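Local coordinates for FAD dependent oxidoreductase domain-containing protein (Deinococcus radiodurans R1, PDB 3C4N) that binds ADP in the crystal and is probably an FAD-dependent oxidoreductase of the ETF-QO/FixC family, its precise reaction unknown, at residues H247-R259 against S342-G355. Sequence-based numbering, arbitrary orientation.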
ATOM      1  N   HIS A 247      -0.963 -31.618   4.325  1.00 24.92           N
ATOM      2  CA  HIS A 247      -1.780 -32.132   3.228  1.00 25.04           C
ATOM      3  C   HIS A 247      -3.253 -31.733   3.328  1.00 25.83           C
ATOM      4  O   HIS A 247      -3.814 -31.675   4.418  1.00 21.23           O
ATOM      5  CB  HIS A 247      -1.683 -33.659   3.191  1.00 26.04           C
ATOM      6  CG  HIS A 247      -0.280 -34.171   3.189  1.00 29.44           C
ATOM      7  ND1 HIS A 247       0.620 -33.868   2.193  1.00 28.37           N
ATOM      8  CD2 HIS A 247       0.380 -34.962   4.067  1.00 33.56           C
ATOM      9  CE1 HIS A 247       1.776 -34.450   2.456  1.00 37.26           C
ATOM     10  NE2 HIS A 247       1.657 -35.119   3.587  1.00 40.41           N
ATOM     11  N   THR A 248      -3.867 -31.443   2.185  1.00 23.77           N
ATOM     12  CA  THR A 248      -5.285 -31.100   2.136  1.00 27.23           C
ATOM     13  C   THR A 248      -5.864 -31.754   0.881  1.00 32.22           C
ATOM     14  O   THR A 248      -5.120 -32.245   0.024  1.00 30.02           O
ATOM     15  CB  THR A 248      -5.540 -29.557   2.065  1.00 29.86           C
ATOM     16  OG1 THR A 248      -4.933 -29.018   0.882  1.00 19.66           O
ATOM     17  CG2 THR A 248      -4.987 -28.858   3.302  1.00 28.20           C
ATOM     18  N   ARG A 249      -7.187 -31.747   0.767  1.00 32.34           N
ATOM     19  CA  ARG A 249      -7.857 -32.350  -0.376  1.00 29.36           C
ATOM     20  C   ARG A 249      -8.315 -31.288  -1.375  1.00 22.95           C
ATOM     21  O   ARG A 249      -8.905 -31.606  -2.407  1.00 28.82           O
ATOM     22  CB  ARG A 249      -9.062 -33.170   0.107  1.00 32.77           C
ATOM     23  CG  ARG A 249      -8.849 -33.875   1.444  1.00 40.48           C
ATOM     24  CD  ARG A 249      -9.658 -35.173   1.560  1.00 32.92           C
ATOM     25  NE  ARG A 249      -9.038 -36.186   0.722  1.00 37.46           N
ATOM     26  CZ  ARG A 249      -8.440 -37.285   1.172  1.00 26.40           C
ATOM     27  NH1 ARG A 249      -8.384 -37.554   2.468  1.00 15.87           N
ATOM     28  NH2 ARG A 249      -7.846 -38.093   0.313  1.00 30.39           N
ATOM     29  N   HIS A 250      -8.028 -30.024  -1.078  1.00 24.06           N
ATOM     30  CA  HIS A 250      -8.447 -28.929  -1.958  1.00 22.69           C
ATOM     31  C   HIS A 250      -7.860 -28.986  -3.368  1.00 19.58           C
ATOM     32  O   HIS A 250      -6.741 -29.450  -3.582  1.00 23.55           O
ATOM     33  CB  HIS A 250      -8.106 -27.596  -1.305  1.00 22.62           C
ATOM     34  CG  HIS A 250      -8.599 -27.486   0.100  1.00 20.94           C
ATOM     35  ND1 HIS A 250      -7.768 -27.175   1.153  1.00 24.30           N
ATOM     36  CD2 HIS A 250      -9.831 -27.664   0.631  1.00 17.75           C
ATOM     37  CE1 HIS A 250      -8.466 -27.170   2.274  1.00 19.73           C
ATOM     38  NE2 HIS A 250      -9.721 -27.462   1.985  1.00 24.05           N
ATOM     39  N   GLY A 251      -8.630 -28.501  -4.332  1.00 16.56           N
ATOM     40  CA  GLY A 251      -8.172 -28.523  -5.700  1.00  9.98           C
ATOM     41  C   GLY A 251      -8.221 -27.158  -6.335  1.00 21.56           C
ATOM     42  O   GLY A 251      -8.580 -26.168  -5.699  1.00 19.22           O
ATOM     43  N   ARG A 252      -7.866 -27.108  -7.611  1.00 20.60           N
ATOM     44  CA  ARG A 252      -7.854 -25.856  -8.335  1.00 24.00           C
ATOM     45  C   ARG A 252      -8.350 -26.035  -9.760  1.00 22.31           C
ATOM     46  O   ARG A 252      -8.154 -27.085 -10.366  1.00 33.33           O
ATOM     47  CB  ARG A 252      -6.432 -25.283  -8.328  1.00 28.59           C
ATOM     48  CG  ARG A 252      -5.345 -26.280  -8.721  1.00 31.23           C
ATOM     49  CD  ARG A 252      -3.964 -25.844  -8.216  1.00 33.18           C
ATOM     50  NE  ARG A 252      -3.340 -24.785  -9.013  1.00 35.18           N
ATOM     51  CZ  ARG A 252      -2.735 -24.982 -10.181  1.00 26.53           C
ATOM     52  NH1 ARG A 252      -2.672 -26.198 -10.704  1.00 30.73           N
ATOM     53  NH2 ARG A 252      -2.171 -23.965 -10.815  1.00 38.27           N
ATOM     54  N   ALA A 253      -9.013 -25.015 -10.286  1.00 20.00           N
ATOM     55  CA  ALA A 253      -9.505 -25.079 -11.649  1.00 17.50           C
ATOM     56  C   ALA A 253      -9.183 -23.776 -12.376  1.00 21.04           C
ATOM     57  O   ALA A 253      -9.256 -22.689 -11.798  1.00 25.72           O
ATOM     58  CB  ALA A 253     -11.003 -25.332 -11.661  1.00 16.88           C
ATOM     59  N   TYR A 254      -8.796 -23.893 -13.640  1.00 17.20           N
ATOM     60  CA  TYR A 254      -8.500 -22.718 -14.433  1.00 16.94           C
ATOM     61  C   TYR A 254      -9.729 -22.394 -15.242  1.00 20.35           C
ATOM     62  O   TYR A 254     -10.218 -23.212 -16.027  1.00 11.25           O
ATOM     63  CB  TYR A 254      -7.345 -22.949 -15.386  1.00 21.60           C
ATOM     64  CG  TYR A 254      -6.971 -21.713 -16.169  1.00 24.38           C
ATOM     65  CD1 TYR A 254      -6.431 -20.598 -15.534  1.00 27.85           C
ATOM     66  CD2 TYR A 254      -7.102 -21.678 -17.552  1.00 25.57           C
ATOM     67  CE1 TYR A 254      -6.020 -19.485 -16.261  1.00 27.39           C
ATOM     68  CE2 TYR A 254      -6.693 -20.571 -18.284  1.00 22.42           C
ATOM     69  CZ  TYR A 254      -6.149 -19.486 -17.638  1.00 25.92           C
ATOM     70  OH  TYR A 254      -5.673 -18.433 -18.377  1.00 24.36           O
ATOM     71  N   ARG A 255     -10.219 -21.178 -15.051  1.00 26.38           N
ATOM     72  CA  ARG A 255     -11.410 -20.724 -15.734  1.00 22.00           C
ATOM     73  C   ARG A 255     -11.106 -19.469 -16.522  1.00 23.59           C
ATOM     74  O   ARG A 255     -10.460 -18.548 -16.027  1.00 20.08           O
ATOM     75  CB  ARG A 255     -12.499 -20.453 -14.711  1.00 21.06           C
ATOM     76  CG  ARG A 255     -13.775 -19.904 -15.282  1.00 25.90           C
ATOM     77  CD  ARG A 255     -14.637 -19.391 -14.144  1.00 26.24           C
ATOM     78  NE  ARG A 255     -15.836 -20.189 -13.956  1.00 20.00           N
ATOM     79  CZ  ARG A 255     -16.613 -20.114 -12.884  1.00 20.06           C
ATOM     80  NH1 ARG A 255     -16.308 -19.279 -11.900  1.00 14.65           N
ATOM     81  NH2 ARG A 255     -17.704 -20.863 -12.810  1.00 13.10           N
ATOM     82  N   GLN A 256     -11.585 -19.449 -17.756  1.00 19.91           N
ATOM     83  CA  GLN A 256     -11.378 -18.322 -18.642  1.00 26.89           C
ATOM     84  C   GLN A 256     -12.640 -17.466 -18.655  1.00 26.54           C
ATOM     85  O   GLN A 256     -13.727 -17.961 -18.367  1.00 21.24           O
ATOM     86  CB  GLN A 256     -11.068 -18.840 -20.047  1.00 31.59           C
ATOM     87  CG  GLN A 256      -9.926 -19.840 -20.081  1.00 30.70           C
ATOM     88  CD  GLN A 256      -9.663 -20.378 -21.472  1.00 34.90           C
ATOM     89  OE1 GLN A 256     -10.486 -21.108 -22.043  1.00 33.46           O
ATOM     90  NE2 GLN A 256      -8.511 -20.018 -22.032  1.00 27.07           N
ATOM     91  N   PHE A 257     -12.500 -16.185 -18.984  1.00 24.39           N
ATOM     92  CA  PHE A 257     -13.655 -15.297 -19.019  1.00 24.01           C
ATOM     93  C   PHE A 257     -13.757 -14.530 -20.334  1.00 28.59           C
ATOM     94  O   PHE A 257     -13.752 -13.290 -20.350  1.00 29.30           O
ATOM     95  CB  PHE A 257     -13.601 -14.308 -17.849  1.00 22.22           C
ATOM     96  CG  PHE A 257     -13.419 -14.962 -16.506  1.00 17.36           C
ATOM     97  CD1 PHE A 257     -12.159 -15.389 -16.091  1.00 20.36           C
ATOM     98  CD2 PHE A 257     -14.498 -15.130 -15.645  1.00 12.91           C
ATOM     99  CE1 PHE A 257     -11.976 -15.967 -14.834  1.00 15.67           C
ATOM    100  CE2 PHE A 257     -14.328 -15.708 -14.386  1.00 12.84           C
ATOM    101  CZ  PHE A 257     -13.062 -16.126 -13.978  1.00 14.98           C
ATOM    102  N   PRO A 258     -13.862 -15.252 -21.461  1.00 26.27           N
ATOM    103  CA  PRO A 258     -13.966 -14.563 -22.752  1.00 20.25           C
ATOM    104  C   PRO A 258     -15.133 -13.578 -22.795  1.00 24.99           C
ATOM    105  O   PRO A 258     -16.173 -13.804 -22.173  1.00 26.04           O
ATOM    106  CB  PRO A 258     -14.112 -15.714 -23.750  1.00 18.87           C
ATOM    107  CG  PRO A 258     -14.726 -16.810 -22.938  1.00 20.02           C
ATOM    108  CD  PRO A 258     -14.013 -16.708 -21.618  1.00 18.07           C
ATOM    109  N   ARG A 259     -14.949 -12.486 -23.532  1.00 32.16           N
ATOM    110  CA  ARG A 259     -15.971 -11.452 -23.650  1.00 28.68           C
ATOM    111  C   ARG A 259     -16.882 -11.587 -24.869  1.00 27.64           C
ATOM    112  O   ARG A 259     -16.438 -11.961 -25.953  1.00 30.22           O
ATOM    113  CB  ARG A 259     -15.329 -10.066 -23.665  1.00 23.68           C
ATOM    114  CG  ARG A 259     -16.358  -8.982 -23.879  1.00 29.66           C
ATOM    115  CD  ARG A 259     -15.911  -7.640 -23.372  1.00 31.89           C
ATOM    116  NE  ARG A 259     -16.691  -6.630 -24.021  1.00 46.21           N
ATOM    117  CZ  ARG A 259     -17.514  -5.683 -23.585  1.00 40.46           C
ATOM    118  NH1 ARG A 259     -17.834  -5.422 -22.322  1.00 45.21           N
ATOM    119  NH2 ARG A 259     -18.048  -4.971 -24.553  1.00 38.41           N
ATOM    120  N   SER A 342      -4.466 -19.191 -25.887  1.00 37.86           N
ATOM    121  CA  SER A 342      -4.879 -18.957 -24.509  1.00 38.37           C
ATOM    122  C   SER A 342      -4.339 -17.658 -23.929  1.00 38.52           C
ATOM    123  O   SER A 342      -4.896 -17.120 -22.973  1.00 38.97           O
ATOM    124  CB  SER A 342      -4.435 -20.120 -23.629  1.00 35.28           C
ATOM    125  OG  SER A 342      -4.800 -19.885 -22.284  1.00 45.35           O
ATOM    126  N   ALA A 343      -3.250 -17.161 -24.508  1.00 38.80           N
ATOM    127  CA  ALA A 343      -2.632 -15.926 -24.047  1.00 37.69           C
ATOM    128  C   ALA A 343      -3.509 -14.708 -24.321  1.00 33.69           C
ATOM    129  O   ALA A 343      -3.403 -13.695 -23.633  1.00 36.61           O
ATOM    130  CB  ALA A 343      -1.270 -15.747 -24.711  1.00 44.42           C
ATOM    131  N   ASP A 344      -4.375 -14.796 -25.322  1.00 34.44           N
ATOM    132  CA  ASP A 344      -5.248 -13.673 -25.644  1.00 33.72           C
ATOM    133  C   ASP A 344      -6.558 -13.713 -24.853  1.00 32.19           C
ATOM    134  O   ASP A 344      -7.359 -12.791 -24.947  1.00 35.62           O
ATOM    135  CB  ASP A 344      -5.577 -13.659 -27.144  1.00 41.89           C
ATOM    136  CG  ASP A 344      -4.332 -13.572 -28.027  1.00 42.97           C
ATOM    137  OD1 ASP A 344      -3.553 -12.598 -27.888  1.00 39.40           O
ATOM    138  OD2 ASP A 344      -4.146 -14.486 -28.863  1.00 38.34           O
ATOM    139  N   VAL A 345      -6.758 -14.763 -24.063  1.00 26.25           N
ATOM    140  CA  VAL A 345      -7.992 -14.933 -23.302  1.00 23.16           C
ATOM    141  C   VAL A 345      -7.871 -14.767 -21.773  1.00 25.23           C
ATOM    142  O   VAL A 345      -7.151 -15.520 -21.108  1.00 25.66           O
ATOM    143  CB  VAL A 345      -8.586 -16.327 -23.630  1.00 16.71           C
ATOM    144  CG1 VAL A 345      -9.906 -16.536 -22.916  1.00  7.29           C
ATOM    145  CG2 VAL A 345      -8.764 -16.454 -25.135  1.00 16.85           C
ATOM    146  N   PRO A 346      -8.583 -13.777 -21.201  1.00 20.33           N
ATOM    147  CA  PRO A 346      -8.571 -13.507 -19.757  1.00 23.41           C
ATOM    148  C   PRO A 346      -8.845 -14.795 -18.969  1.00 22.76           C
ATOM    149  O   PRO A 346      -9.868 -15.446 -19.177  1.00 20.63           O
ATOM    150  CB  PRO A 346      -9.696 -12.485 -19.590  1.00 18.83           C
ATOM    151  CG  PRO A 346      -9.684 -11.757 -20.884  1.00 16.65           C
ATOM    152  CD  PRO A 346      -9.529 -12.878 -21.885  1.00 22.88           C
ATOM    153  N   GLY A 347      -7.933 -15.155 -18.066  1.00 26.62           N
ATOM    154  CA  GLY A 347      -8.101 -16.373 -17.291  1.00 18.73           C
ATOM    155  C   GLY A 347      -7.455 -16.288 -15.922  1.00 20.30           C
ATOM    156  O   GLY A 347      -6.588 -15.448 -15.698  1.00 25.45           O
ATOM    157  N   ALA A 348      -7.874 -17.158 -15.004  1.00 21.80           N
ATOM    158  CA  ALA A 348      -7.338 -17.165 -13.645  1.00 20.37           C
ATOM    159  C   ALA A 348      -7.562 -18.503 -12.968  1.00 18.57           C
ATOM    160  O   ALA A 348      -8.428 -19.278 -13.372  1.00 23.55           O
ATOM    161  CB  ALA A 348      -7.992 -16.064 -12.820  1.00 13.74           C
ATOM    162  N   TRP A 349      -6.781 -18.776 -11.932  1.00 17.31           N
ATOM    163  CA  TRP A 349      -6.945 -20.024 -11.198  1.00 24.79           C
ATOM    164  C   TRP A 349      -7.809 -19.799  -9.960  1.00 21.74           C
ATOM    165  O   TRP A 349      -7.540 -18.901  -9.159  1.00 21.45           O
ATOM    166  CB  TRP A 349      -5.587 -20.595 -10.772  1.00 22.83           C
ATOM    167  CG  TRP A 349      -4.787 -21.180 -11.889  1.00 24.51           C
ATOM    168  CD1 TRP A 349      -3.855 -20.543 -12.663  1.00 21.21           C
ATOM    169  CD2 TRP A 349      -4.833 -22.534 -12.349  1.00 22.64           C
ATOM    170  NE1 TRP A 349      -3.316 -21.421 -13.571  1.00 22.82           N
ATOM    171  CE2 TRP A 349      -3.898 -22.650 -13.400  1.00 29.04           C
ATOM    172  CE3 TRP A 349      -5.572 -23.661 -11.973  1.00 26.38           C
ATOM    173  CZ2 TRP A 349      -3.682 -23.856 -14.083  1.00 32.78           C
ATOM    174  CZ3 TRP A 349      -5.358 -24.864 -12.652  1.00 31.71           C
ATOM    175  CH2 TRP A 349      -4.421 -24.950 -13.694  1.00 25.75           C
ATOM    176  N   LEU A 350      -8.853 -20.606  -9.814  1.00 20.61           N
ATOM    177  CA  LEU A 350      -9.729 -20.498  -8.658  1.00 18.73           C
ATOM    178  C   LEU A 350      -9.602 -21.741  -7.809  1.00 20.04           C
ATOM    179  O   LEU A 350      -9.488 -22.854  -8.329  1.00 19.69           O
ATOM    180  CB  LEU A 350     -11.196 -20.327  -9.064  1.00 19.73           C
ATOM    181  CG  LEU A 350     -11.645 -18.935  -9.549  1.00 24.49           C
ATOM    182  CD1 LEU A 350     -11.150 -18.703 -10.973  1.00 25.40           C
ATOM    183  CD2 LEU A 350     -13.171 -18.861  -9.510  1.00 26.73           C
ATOM    184  N   ALA A 351      -9.595 -21.548  -6.495  1.00 21.20           N
ATOM    185  CA  ALA A 351      -9.505 -22.674  -5.590  1.00 17.69           C
ATOM    186  C   ALA A 351     -10.841 -23.383  -5.593  1.00 18.57           C
ATOM    187  O   ALA A 351     -11.890 -22.770  -5.796  1.00 20.87           O
ATOM    188  CB  ALA A 351      -9.165 -22.211  -4.175  1.00 16.00           C
ATOM    189  N   LEU A 352     -10.770 -24.688  -5.386  1.00 15.03           N
ATOM    190  CA  LEU A 352     -11.923 -25.552  -5.313  1.00 11.83           C
ATOM    191  C   LEU A 352     -11.804 -26.228  -3.952  1.00 16.98           C
ATOM    192  O   LEU A 352     -10.966 -27.111  -3.751  1.00 18.74           O
ATOM    193  CB  LEU A 352     -11.881 -26.581  -6.438  1.00  8.86           C
ATOM    194  CG  LEU A 352     -12.911 -26.325  -7.533  1.00 13.04           C
ATOM    195  CD1 LEU A 352     -12.802 -24.892  -8.026  1.00 11.71           C
ATOM    196  CD2 LEU A 352     -12.711 -27.306  -8.668  1.00 16.28           C
ATOM    197  N   PRO A 353     -12.614 -25.785  -2.981  1.00 15.44           N
ATOM    198  CA  PRO A 353     -12.533 -26.401  -1.658  1.00 11.38           C
ATOM    199  C   PRO A 353     -12.909 -27.883  -1.761  1.00 18.54           C
ATOM    200  O   PRO A 353     -13.909 -28.241  -2.389  1.00 10.60           O
ATOM    201  CB  PRO A 353     -13.537 -25.589  -0.837  1.00 16.86           C
ATOM    202  CG  PRO A 353     -13.616 -24.256  -1.567  1.00 10.92           C
ATOM    203  CD  PRO A 353     -13.607 -24.693  -3.003  1.00 10.89           C
ATOM    204  N   GLY A 354     -12.094 -28.737  -1.151  1.00 23.96           N
ATOM    205  CA  GLY A 354     -12.350 -30.165  -1.195  1.00 23.01           C
ATOM    206  C   GLY A 354     -12.334 -30.712  -2.613  1.00 28.13           C
ATOM    207  O   GLY A 354     -12.686 -31.864  -2.828  1.00 35.74           O
ATOM    208  N   GLY A 355     -11.933 -29.891  -3.578  1.00 23.37           N
ATOM    209  CA  GLY A 355     -11.893 -30.336  -4.956  1.00 16.80           C
ATOM    210  C   GLY A 355     -13.252 -30.335  -5.623  1.00 18.68           C
ATOM    211  O   GLY A 355     -13.383 -30.771  -6.764  1.00 17.64           O
TER
HETATM  212  O   HOH W   1      -3.669 -16.305 -16.598  1.00 24.82           O
HETATM  213  O   HOH W   2      -6.580 -18.130 -21.002  1.00 31.15           O
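W349 is sandwiched between R252 and Y254 on one face of the antiparallel ladder that pairs strand 251-256 with strand 347-352 through backbone bonds such as L350 N to A253 O (2.9 Å). The R252 guanidinium lies almost flat on the indole, planes 14° apart, with CZ 3.6 Å from the centroid of the six-membered ring, a cation-pi stack. R252 CG sits between its backbone N and carbonyl carbon (chi1 49°), and a bend at chi3 lays the group over the ring. On the opposite indole face, Y254 CB stands 3.7 Å from the same centroid in a CH-pi contact. The phenol leans along the partner strand, its OH 3.4 Å from G347 CA, where a side chain would clash. Water 2, in the phenol plane, joins Y254 OH (2.8 Å) to Q256 NE2 and to the carbonyls of S342 and V345; G312 also accepts from Q256 NE2. On the face of A253 and L350, A253 CB meets L352 CD2 at 4.0 Å, and the L350 side chain approaches that of ADP-binding A78. Replacing W349 by alanine is likely to strip R252 of its aromatic platform and open a gap beside Y254 CB. Cation-pi stacking thus joins the strands, while water links Y254 and Q256 to the preceding turn.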